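Long-range contacts in NeuRonal IgCAM-5 (Caenorhabditis elegans, PDB 6ON6), which probably acts as a neuronal cell-surface adhesion receptor of the immunoglobulin superfamily, its first immunoglobulin domain pairing with a second copy of itself: residues Ile8-Met13 with Thr101-Glu106; Gln22-Thr27 with Gly105-Lys110; Thr27-Asp32 with His73-Leu78. All coordinates share one frame; numbering follows the deposited sequence.

Interaction 1 of 3, residues Ile8-Met13 with Thr101-Glu106. With NAG (2-acetamido-2-deoxy-beta-D-glucopyranose), chain C.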
loop_
_atom_site.group_PDB
_atom_site.type_symbol
_atom_site.label_atom_id
_atom_site.label_comp_id
_atom_site.label_asym_id
_atom_site.label_seq_id
_atom_site.Cartn_x
_atom_site.Cartn_y
_atom_site.Cartn_z
ATOM N N ILE A 8 -12.464 -6.972 -11.641
ATOM C CA ILE A 8 -12.925 -7.344 -10.310
ATOM C C ILE A 8 -14.411 -7.661 -10.381
ATOM O O ILE A 8 -15.222 -6.817 -10.799
ATOM C CB ILE A 8 -12.586 -6.272 -9.272
ATOM C CG1 ILE A 8 -11.061 -6.212 -9.072
ATOM C CG2 ILE A 8 -13.267 -6.602 -7.978
ATOM C CD1 ILE A 8 -10.565 -5.015 -8.263
ATOM N N GLN A 9 -14.751 -8.910 -10.066
ATOM C CA GLN A 9 -16.119 -9.370 -10.211
ATOM C C GLN A 9 -16.986 -8.717 -9.162
ATOM O O GLN A 9 -16.550 -8.541 -8.017
ATOM C CB GLN A 9 -16.137 -10.865 -9.971
ATOM C CG GLN A 9 -17.529 -11.458 -9.944
ATOM C CD GLN A 9 -17.475 -12.937 -10.138
ATOM O OE1 GLN A 9 -16.771 -13.422 -11.011
ATOM N NE2 GLN A 9 -18.150 -13.668 -9.281
ATOM N N GLN A 10 -18.157 -8.404 -9.473
ATOM C CA GLN A 10 -19.014 -7.782 -8.490
ATOM C C GLN A 10 -20.111 -8.727 -8.028
ATOM O O GLN A 10 -20.679 -9.454 -8.845
ATOM C CB GLN A 10 -19.646 -6.507 -9.040
ATOM C CG GLN A 10 -18.644 -5.394 -9.244
ATOM C CD GLN A 10 -17.948 -4.949 -7.942
ATOM O OE1 GLN A 10 -18.484 -5.098 -6.836
ATOM N NE2 GLN A 10 -16.739 -4.402 -8.075
ATOM N N PRO A 11 -20.471 -8.727 -6.737
ATOM C CA PRO A 11 -19.968 -7.834 -5.694
ATOM C C PRO A 11 -18.600 -8.250 -5.157
ATOM O O PRO A 11 -18.351 -9.428 -4.910
ATOM C CB PRO A 11 -21.004 -7.997 -4.581
ATOM C CG PRO A 11 -21.519 -9.364 -4.746
ATOM C CD PRO A 11 -21.533 -9.603 -6.233
ATOM N N SER A 12 -17.717 -7.269 -5.016
ATOM C CA SER A 12 -16.429 -7.393 -4.340
ATOM C C SER A 12 -16.291 -6.187 -3.426
ATOM O O SER A 12 -16.843 -5.128 -3.708
ATOM C CB SER A 12 -15.199 -7.414 -5.282
ATOM O OG SER A 12 -14.960 -8.704 -5.861
ATOM N N MET A 13 -15.580 -6.355 -2.297
ATOM C CA MET A 13 -15.299 -5.238 -1.385
ATOM C C MET A 13 -16.594 -4.522 -0.995
ATOM O O MET A 13 -16.704 -3.295 -1.042
ATOM C CB MET A 13 -14.260 -4.293 -1.964
ATOM C CG MET A 13 -12.969 -4.989 -2.390
ATOM S SD MET A 13 -12.158 -5.842 -1.017
ATOM C CE MET A 13 -11.636 -4.507 0.019
ATOM N N THR A 101 -6.608 -1.464 -11.452
ATOM C CA THR A 101 -7.921 -2.032 -11.220
ATOM C C THR A 101 -8.089 -2.111 -9.712
ATOM O O THR A 101 -7.175 -2.577 -9.016
ATOM C CB THR A 101 -7.975 -3.411 -11.836
ATOM O OG1 THR A 101 -7.657 -3.300 -13.235
ATOM C CG2 THR A 101 -9.352 -3.972 -11.694
ATOM N N LEU A 102 -9.205 -1.590 -9.221
ATOM C CA LEU A 102 -9.407 -1.579 -7.777
ATOM C C LEU A 102 -10.884 -1.533 -7.426
ATOM O O LEU A 102 -11.752 -1.261 -8.263
ATOM C CB LEU A 102 -8.664 -0.415 -7.144
ATOM C CG LEU A 102 -9.057 1.026 -7.413
ATOM C CD1 LEU A 102 -10.130 1.476 -6.444
ATOM C CD2 LEU A 102 -7.812 1.868 -7.237
ATOM N N SER A 103 -11.163 -1.897 -6.187
ATOM C CA SER A 103 -12.498 -1.946 -5.626
ATOM C C SER A 103 -12.356 -1.579 -4.147
ATOM O O SER A 103 -11.416 -2.034 -3.467
ATOM C CB SER A 103 -13.005 -3.370 -5.709
ATOM O OG SER A 103 -14.346 -3.444 -5.312
ATOM N N THR A 104 -13.302 -0.782 -3.643
ATOM C CA THR A 104 -13.246 -0.242 -2.282
ATOM C C THR A 104 -14.568 -0.456 -1.559
ATOM O O THR A 104 -15.652 -0.329 -2.152
ATOM C CB THR A 104 -13.010 1.249 -2.335
ATOM O OG1 THR A 104 -11.812 1.519 -3.074
ATOM C CG2 THR A 104 -12.836 1.837 -0.893
ATOM N N GLY A 105 -14.488 -0.777 -0.260
ATOM C CA GLY A 105 -15.672 -0.832 0.566
ATOM C C GLY A 105 -15.385 -0.213 1.926
ATOM O O GLY A 105 -14.232 -0.102 2.349
ATOM N N GLU A 106 -16.445 0.225 2.583
ATOM C CA GLU A 106 -16.327 0.895 3.880
ATOM C C GLU A 106 -16.647 -0.057 5.020
ATOM O O GLU A 106 -17.557 -0.888 4.926
ATOM C CB GLU A 106 -17.310 2.062 3.959
ATOM C CG GLU A 106 -17.025 2.999 5.126
ATOM C CD GLU A 106 -17.548 4.432 4.914
ATOM O OE1 GLU A 106 -18.228 4.717 3.892
ATOM O OE2 GLU A 106 -17.256 5.279 5.786
HETATM C C1 NAG C . -14.825 6.173 2.509
HETATM C C2 NAG C . -14.972 7.280 3.556
HETATM C C3 NAG C . -16.265 8.070 3.341
HETATM C C4 NAG C . -16.406 8.519 1.892
HETATM C C5 NAG C . -16.225 7.333 0.952
HETATM C C6 NAG C . -16.236 7.725 -0.508
HETATM C C7 NAG C . -14.166 7.170 5.871
HETATM C C8 NAG C . -13.301 8.346 5.523
HETATM N N2 NAG C . -14.947 6.708 4.891
HETATM O O3 NAG C . -16.248 9.211 4.192
HETATM O O4 NAG C . -17.692 9.091 1.688
HETATM O O5 NAG C . -14.953 6.725 1.203
HETATM O O6 NAG C . -16.345 6.589 -1.358
HETATM O O7 NAG C . -14.160 6.661 6.989
HETATM O O HOH W 1 -17.079 -2.302 -4.227
HETATM O O HOH W 2 -17.835 -1.558 -2.418
#

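Interaction 2 of 3, residues Gln22-Thr27 with Gly105-Lys110. With NAG (2-acetamido-2-deoxy-beta-D-glucopyranose), chain C.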
loop_
_atom_site.group_PDB
_atom_site.type_symbol
_atom_site.label_atom_id
_atom_site.label_comp_id
_atom_site.label_asym_id
_atom_site.label_seq_id
_atom_site.Cartn_x
_atom_site.Cartn_y
_atom_site.Cartn_z
ATOM N N GLN A 22 -16.165 -7.745 16.741
ATOM C CA GLN A 22 -16.690 -8.602 15.696
ATOM C C GLN A 22 -15.613 -8.780 14.629
ATOM O O GLN A 22 -14.785 -7.888 14.420
ATOM C CB GLN A 22 -17.914 -7.922 15.053
ATOM C CG GLN A 22 -18.705 -8.745 14.052
ATOM C CD GLN A 22 -20.001 -8.044 13.638
ATOM O OE1 GLN A 22 -20.607 -7.316 14.443
ATOM N NE2 GLN A 22 -20.446 -8.267 12.372
ATOM N N ASP A 23 -15.616 -9.935 13.953
ATOM C CA ASP A 23 -14.725 -10.126 12.804
ATOM C C ASP A 23 -15.472 -9.799 11.522
ATOM O O ASP A 23 -16.649 -10.122 11.407
ATOM C CB ASP A 23 -14.246 -11.574 12.691
ATOM C CG ASP A 23 -13.377 -12.035 13.862
ATOM O OD1 ASP A 23 -12.918 -11.227 14.685
ATOM O OD2 ASP A 23 -13.174 -13.259 13.932
ATOM N N VAL A 24 -14.768 -9.202 10.568
ATOM C CA VAL A 24 -15.379 -8.809 9.287
ATOM C C VAL A 24 -14.453 -9.184 8.136
ATOM O O VAL A 24 -13.242 -8.986 8.217
ATOM C CB VAL A 24 -15.679 -7.295 9.224
ATOM C CG1 VAL A 24 -16.164 -6.850 7.818
ATOM C CG2 VAL A 24 -16.678 -6.891 10.241
ATOM N N ASP A 25 -15.033 -9.667 7.028
ATOM C CA ASP A 25 -14.254 -9.976 5.837
ATOM C C ASP A 25 -14.558 -8.983 4.716
ATOM O O ASP A 25 -15.721 -8.569 4.541
ATOM C CB ASP A 25 -14.666 -11.349 5.264
ATOM C CG ASP A 25 -14.224 -12.521 6.135
ATOM O OD1 ASP A 25 -13.385 -12.328 7.054
ATOM O OD2 ASP A 25 -14.714 -13.642 5.872
ATOM N N PHE A 26 -13.525 -8.681 3.933
ATOM C CA PHE A 26 -13.655 -8.017 2.624
ATOM C C PHE A 26 -13.136 -9.000 1.599
ATOM O O PHE A 26 -12.024 -9.512 1.714
ATOM C CB PHE A 26 -12.847 -6.694 2.591
ATOM C CG PHE A 26 -13.485 -5.584 3.384
ATOM C CD1 PHE A 26 -14.499 -4.824 2.814
ATOM C CD2 PHE A 26 -13.094 -5.292 4.688
ATOM C CE1 PHE A 26 -15.110 -3.819 3.510
ATOM C CE2 PHE A 26 -13.726 -4.301 5.380
ATOM C CZ PHE A 26 -14.714 -3.540 4.803
ATOM N N THR A 27 -13.942 -9.268 0.570
ATOM C CA THR A 27 -13.549 -10.221 -0.477
ATOM C C THR A 27 -13.349 -9.522 -1.820
ATOM O O THR A 27 -14.210 -8.751 -2.269
ATOM C CB THR A 27 -14.589 -11.341 -0.625
ATOM O OG1 THR A 27 -14.764 -11.991 0.637
ATOM C CG2 THR A 27 -14.151 -12.387 -1.716
ATOM N N GLY A 105 -14.488 -0.777 -0.260
ATOM C CA GLY A 105 -15.672 -0.832 0.566
ATOM C C GLY A 105 -15.385 -0.213 1.926
ATOM O O GLY A 105 -14.232 -0.102 2.349
ATOM N N GLU A 106 -16.445 0.225 2.583
ATOM C CA GLU A 106 -16.327 0.895 3.880
ATOM C C GLU A 106 -16.647 -0.057 5.020
ATOM O O GLU A 106 -17.557 -0.888 4.926
ATOM C CB GLU A 106 -17.310 2.062 3.959
ATOM C CG GLU A 106 -17.025 2.999 5.126
ATOM C CD GLU A 106 -17.548 4.432 4.914
ATOM O OE1 GLU A 106 -18.228 4.717 3.892
ATOM O OE2 GLU A 106 -17.256 5.279 5.786
ATOM N N LEU A 107 -15.904 0.084 6.130
ATOM C CA LEU A 107 -16.254 -0.570 7.384
ATOM C C LEU A 107 -16.766 0.497 8.328
ATOM O O LEU A 107 -16.035 1.440 8.660
ATOM C CB LEU A 107 -15.053 -1.283 7.988
ATOM C CG LEU A 107 -15.267 -1.944 9.361
ATOM C CD1 LEU A 107 -16.390 -2.968 9.303
ATOM C CD2 LEU A 107 -14.011 -2.609 9.852
ATOM N N ASP A 108 -18.002 0.345 8.764
ATOM C CA ASP A 108 -18.581 1.176 9.814
ATOM C C ASP A 108 -18.506 0.414 11.134
ATOM O O ASP A 108 -18.840 -0.766 11.189
ATOM C CB ASP A 108 -20.038 1.445 9.445
ATOM C CG ASP A 108 -20.647 2.588 10.201
ATOM O OD1 ASP A 108 -19.931 3.252 10.969
ATOM O OD2 ASP A 108 -21.861 2.826 10.010
ATOM N N VAL A 109 -18.063 1.084 12.196
ATOM C CA VAL A 109 -17.934 0.423 13.495
ATOM C C VAL A 109 -18.918 1.055 14.468
ATOM O O VAL A 109 -18.879 2.270 14.700
ATOM C CB VAL A 109 -16.493 0.451 14.027
ATOM C CG1 VAL A 109 -16.414 -0.246 15.392
ATOM C CG2 VAL A 109 -15.562 -0.212 12.990
ATOM N N LYS A 110 -19.777 0.228 15.064
ATOM C CA LYS A 110 -20.751 0.675 16.058
ATOM C C LYS A 110 -20.243 0.385 17.466
ATOM O O LYS A 110 -19.714 -0.698 17.733
ATOM C CB LYS A 110 -22.073 -0.070 15.878
ATOM C CG LYS A 110 -22.756 0.178 14.547
ATOM C CD LYS A 110 -23.446 1.542 14.532
ATOM C CE LYS A 110 -23.889 1.882 13.131
ATOM N NZ LYS A 110 -22.724 1.688 12.251
HETATM C C1 NAG C . -14.825 6.173 2.509
HETATM C C2 NAG C . -14.972 7.280 3.556
HETATM C C3 NAG C . -16.265 8.070 3.341
HETATM C C4 NAG C . -16.406 8.519 1.892
HETATM C C5 NAG C . -16.225 7.333 0.952
HETATM C C6 NAG C . -16.236 7.725 -0.508
HETATM C C7 NAG C . -14.166 7.170 5.871
HETATM C C8 NAG C . -13.301 8.346 5.523
HETATM N N2 NAG C . -14.947 6.708 4.891
HETATM O O3 NAG C . -16.248 9.211 4.192
HETATM O O4 NAG C . -17.692 9.091 1.688
HETATM O O5 NAG C . -14.953 6.725 1.203
HETATM O O6 NAG C . -16.345 6.589 -1.358
HETATM O O7 NAG C . -14.160 6.661 6.989
#

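Interaction 3 of 3, residues Thr27-Asp32 with His73-Leu78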
loop_
_atom_site.group_PDB
_atom_site.type_symbol
_atom_site.label_atom_id
_atom_site.label_comp_id
_atom_site.label_asym_id
_atom_site.label_seq_id
_atom_site.Cartn_x
_atom_site.Cartn_y
_atom_site.Cartn_z
ATOM N N THR A 27 -13.942 -9.268 0.570
ATOM C CA THR A 27 -13.549 -10.221 -0.477
ATOM C C THR A 27 -13.349 -9.522 -1.820
ATOM O O THR A 27 -14.210 -8.751 -2.269
ATOM C CB THR A 27 -14.589 -11.341 -0.625
ATOM O OG1 THR A 27 -14.764 -11.991 0.637
ATOM C CG2 THR A 27 -14.151 -12.387 -1.716
ATOM N N CYS A 28 -12.207 -9.768 -2.436
ATOM C CA CYS A 28 -11.891 -9.262 -3.765
ATOM C C CYS A 28 -11.822 -10.457 -4.706
ATOM O O CYS A 28 -10.935 -11.309 -4.567
ATOM C CB CYS A 28 -10.538 -8.584 -3.697
ATOM S SG CYS A 28 -10.033 -7.702 -5.164
ATOM N N ILE A 29 -12.737 -10.519 -5.668
ATOM C CA ILE A 29 -12.792 -11.641 -6.596
ATOM C C ILE A 29 -12.260 -11.143 -7.931
ATOM O O ILE A 29 -12.770 -10.164 -8.485
ATOM C CB ILE A 29 -14.223 -12.180 -6.738
ATOM C CG1 ILE A 29 -14.747 -12.626 -5.351
ATOM C CG2 ILE A 29 -14.239 -13.333 -7.768
ATOM C CD1 ILE A 29 -16.199 -13.101 -5.299
ATOM N N VAL A 30 -11.155 -11.711 -8.371
ATOM C CA VAL A 30 -10.469 -11.164 -9.523
ATOM C C VAL A 30 -10.572 -12.163 -10.647
ATOM O O VAL A 30 -10.120 -13.308 -10.510
ATOM C CB VAL A 30 -9.004 -10.838 -9.233
ATOM C CG1 VAL A 30 -8.452 -10.130 -10.482
ATOM C CG2 VAL A 30 -8.851 -10.006 -7.956
ATOM N N ASN A 31 -11.141 -11.717 -11.775
ATOM C CA ASN A 31 -11.186 -12.495 -13.003
ATOM C C ASN A 31 -9.993 -12.089 -13.851
ATOM O O ASN A 31 -9.621 -10.907 -13.901
ATOM C CB ASN A 31 -12.500 -12.250 -13.755
ATOM C CG ASN A 31 -13.685 -12.831 -13.015
ATOM O OD1 ASN A 31 -13.545 -13.835 -12.311
ATOM N ND2 ASN A 31 -14.829 -12.170 -13.100
ATOM N N ASP A 32 -9.391 -13.088 -14.511
ATOM C CA ASP A 32 -8.286 -12.866 -15.449
ATOM C C ASP A 32 -7.084 -12.164 -14.801
ATOM O O ASP A 32 -6.489 -11.246 -15.365
ATOM C CB ASP A 32 -8.778 -12.147 -16.709
ATOM C CG ASP A 32 -9.898 -12.913 -17.397
ATOM O OD1 ASP A 32 -9.684 -14.097 -17.722
ATOM O OD2 ASP A 32 -10.995 -12.343 -17.554
ATOM N N HIS A 73 -9.836 -20.352 -7.461
ATOM C CA HIS A 73 -8.591 -19.866 -6.896
ATOM C C HIS A 73 -8.422 -18.374 -7.163
ATOM O O HIS A 73 -7.298 -17.890 -7.327
ATOM C CB HIS A 73 -7.355 -20.663 -7.350
ATOM C CG HIS A 73 -7.375 -22.124 -6.992
ATOM N ND1 HIS A 73 -8.347 -22.701 -6.200
ATOM C CD2 HIS A 73 -6.521 -23.125 -7.323
ATOM C CE1 HIS A 73 -8.096 -23.992 -6.065
ATOM N NE2 HIS A 73 -6.995 -24.275 -6.740
ATOM N N ASN A 74 -9.542 -17.641 -7.231
ATOM C CA ASN A 74 -9.520 -16.225 -7.560
ATOM C C ASN A 74 -10.259 -15.352 -6.554
ATOM O O ASN A 74 -10.528 -14.182 -6.852
ATOM C CB ASN A 74 -10.120 -16.020 -8.952
ATOM C CG ASN A 74 -11.617 -16.271 -8.963
ATOM O OD1 ASN A 74 -12.142 -16.964 -8.089
ATOM N ND2 ASN A 74 -12.310 -15.696 -9.937
ATOM N N GLU A 75 -10.616 -15.887 -5.390
ATOM C CA GLU A 75 -11.149 -15.074 -4.299
ATOM C C GLU A 75 -10.055 -14.774 -3.293
ATOM O O GLU A 75 -9.334 -15.677 -2.839
ATOM C CB GLU A 75 -12.334 -15.763 -3.628
ATOM C CG GLU A 75 -13.284 -16.291 -4.681
ATOM C CD GLU A 75 -14.566 -16.789 -4.115
ATOM O OE1 GLU A 75 -14.833 -16.533 -2.927
ATOM O OE2 GLU A 75 -15.304 -17.448 -4.873
ATOM N N TRP A 76 -9.927 -13.508 -2.959
ATOM C CA TRP A 76 -8.933 -13.041 -2.001
ATOM C C TRP A 76 -9.725 -12.449 -0.849
ATOM O O TRP A 76 -10.423 -11.448 -1.021
ATOM C CB TRP A 76 -8.053 -12.008 -2.698
ATOM C CG TRP A 76 -7.294 -12.585 -3.884
ATOM C CD1 TRP A 76 -7.826 -12.969 -5.081
ATOM C CD2 TRP A 76 -5.877 -12.825 -3.986
ATOM N NE1 TRP A 76 -6.838 -13.436 -5.910
ATOM C CE2 TRP A 76 -5.636 -13.364 -5.266
ATOM C CE3 TRP A 76 -4.794 -12.654 -3.108
ATOM C CZ2 TRP A 76 -4.356 -13.710 -5.707
ATOM C CZ3 TRP A 76 -3.537 -13.001 -3.546
ATOM C CH2 TRP A 76 -3.326 -13.525 -4.837
ATOM N N VAL A 77 -9.637 -13.063 0.331
ATOM C CA VAL A 77 -10.471 -12.675 1.460
ATOM C C VAL A 77 -9.568 -12.123 2.546
ATOM O O VAL A 77 -8.702 -12.843 3.068
ATOM C CB VAL A 77 -11.269 -13.858 2.017
ATOM C CG1 VAL A 77 -12.161 -13.395 3.144
ATOM C CG2 VAL A 77 -12.100 -14.504 0.921
ATOM N N LEU A 78 -9.768 -10.859 2.865
ATOM C CA LEU A 78 -9.064 -10.197 3.954
ATOM C C LEU A 78 -9.992 -10.161 5.162
ATOM O O LEU A 78 -11.093 -9.611 5.091
ATOM C CB LEU A 78 -8.742 -8.768 3.542
ATOM C CG LEU A 78 -8.052 -8.014 4.668
ATOM C CD1 LEU A 78 -6.612 -8.498 4.778
ATOM C CD2 LEU A 78 -8.133 -6.562 4.318
#

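Interaction 1 of 3, residues Ile8-Met13 with Thr101-Glu106
Ile8 meets Thr101 and Leu102 at the tight end of this contact. CG1 of Ile8 lies 3.8 Å from CG2 of Thr101, the two side chains sliding past each other in opposite directions. Beyond it, the extended second torsion of Ile8 (chi2 169°) carries CD1 against the backbone of Leu102, 3.6 Å from its C atom. Ser103 CB lies between Ile8 CD1 (3.9 Å) and Met13 CG (3.7 Å). Met13 closes the other end: its CG sits 3.5 Å from Ser103 O. Because Gly105 has no side chain, Met13 O comes within 3.1 Å of Gly105 CA in a CH...O contact. Between these anchors the chain makes the turn by which the first strand of an immunoglobulin domain passes from one sheet of the sandwich to the other, here with a cis peptide bond before Pro11. Ser12 steadies the turn, its OG donating to Gln9 O and its N to Gln10 OE1. The remaining side is wetter and looser. A water bridges Ser12 O, 2.9 Å away, and Ser103 OG. The exposed Gln10 keeps NE2 3.8 Å from that OG. Leu102 and Thr104 point away from the turn and pack on Pro46 of the second subunit.

Interaction 2 of 3, residues Gln22-Thr27 with Gly105-Lys110
The ring of Phe26 reaches across to Gly105, Glu106 and Leu107 with its outer atoms. At the edge, near the ring plane, CZ lies 3.9 Å from Glu106 O and equally close to Leu107 CB; Gly105 approaches obliquely, its C atom 3.9 Å from CE1. The ring also meets that of Tyr91, the two planes about 20° apart, and further contacts come from Met13 and Ile80. The other flat groups here are carboxylates of the strand 101-110. Glu106 points away from Phe26, and its OE2 accepts a hydrogen bond from N2 of the N-acetylglucosamine on Asn90, at 2.9 Å. Asp108 OD2 is met by Lys110 NZ at 2.7 Å in a salt bridge that arrives from above the carboxylate plane, 77° out of it. The two strands run antiparallel but belong to opposite sheets of the immunoglobulin sandwich, their short axes 9.4 Å apart at closest approach, so what joins them is side-chain packing across the interior and not backbone pairing. Leu107 supplies the second point of packing. Its chi2 of 58° swings CD1 to within 4.0 Å of Val24 CG2, and the two side chains cross obliquely. Around this pair Ala16 and Ala18 of the strand 16-19 and Val83 touch Val24, while Tyr91 also touches Leu107.

Interaction 3 of 3, residues Thr27-Asp32 with His73-Leu78
Cys28 and Trp76 grip each other through two backbone hydrogen bonds, Cys28 N to Trp76 O at 2.8 Å and Trp76 N to Cys28 O at 2.9 Å. The first is almost straight, with an angle of 174° at the hydrogen. Two residues on, Val30 N donates to Asn74 O at 3.0 Å. Flanking the Cys28-Trp76 pair are two non-hydrogen-bonded pairs whose side chains share the outer face: Thr27 with Val77, where OG1 comes 3.7 Å from Val77 CG2, and Ile29 with Glu75, which lie side by side pointing the same way. On the opposite face the Trp76 indole presents its edge to Cys28 O, with CD1 3.6 Å from that oxygen, while Val30 CG2 approaches the ring obliquely. This is the antiparallel pairing of strands B and E of the immunoglobulin fold, and Cys28 carries the disulfide to Cys93 that pins this sheet to the other. Toward the neighbouring strand 63-69, Asn74 and Glu75 both face Ile69, a classic beta bulge. In Asn74, chi1 of 70° sets CG between the backbone N and the carbonyl carbon, and ND2 gives Val30 O a weak hydrogen bond of 3.3 Å. Farther out, Phe40 and Val38 of the facing sheet pack against Trp76, Ser12 OG bonds the backbone N of Ile29, and Asn31, close to Asn74, hydrogen-bonds Gln9 OE1 through its ND2.

In the fold
All three contacts bear on the same two-sheet sandwich, but they join its parts in different ways. Interaction 3 is pairing within one sheet, so backbone hydrogen bonds dominate and one of its faces looks outward. Interaction 2 spans the sandwich; it is the most buried of the three, and its chemistry is apolar. Interaction 1 is partly buried, where a crossing loop meets a strand, and mixes packing with water. The strand 24-31 serves interactions 2 and 3, which share Thr27, while the strand 101-110 serves interactions 1 and 2. Met13 ties them together: its N probably bonds Thr27 O and its CE packs on Phe26.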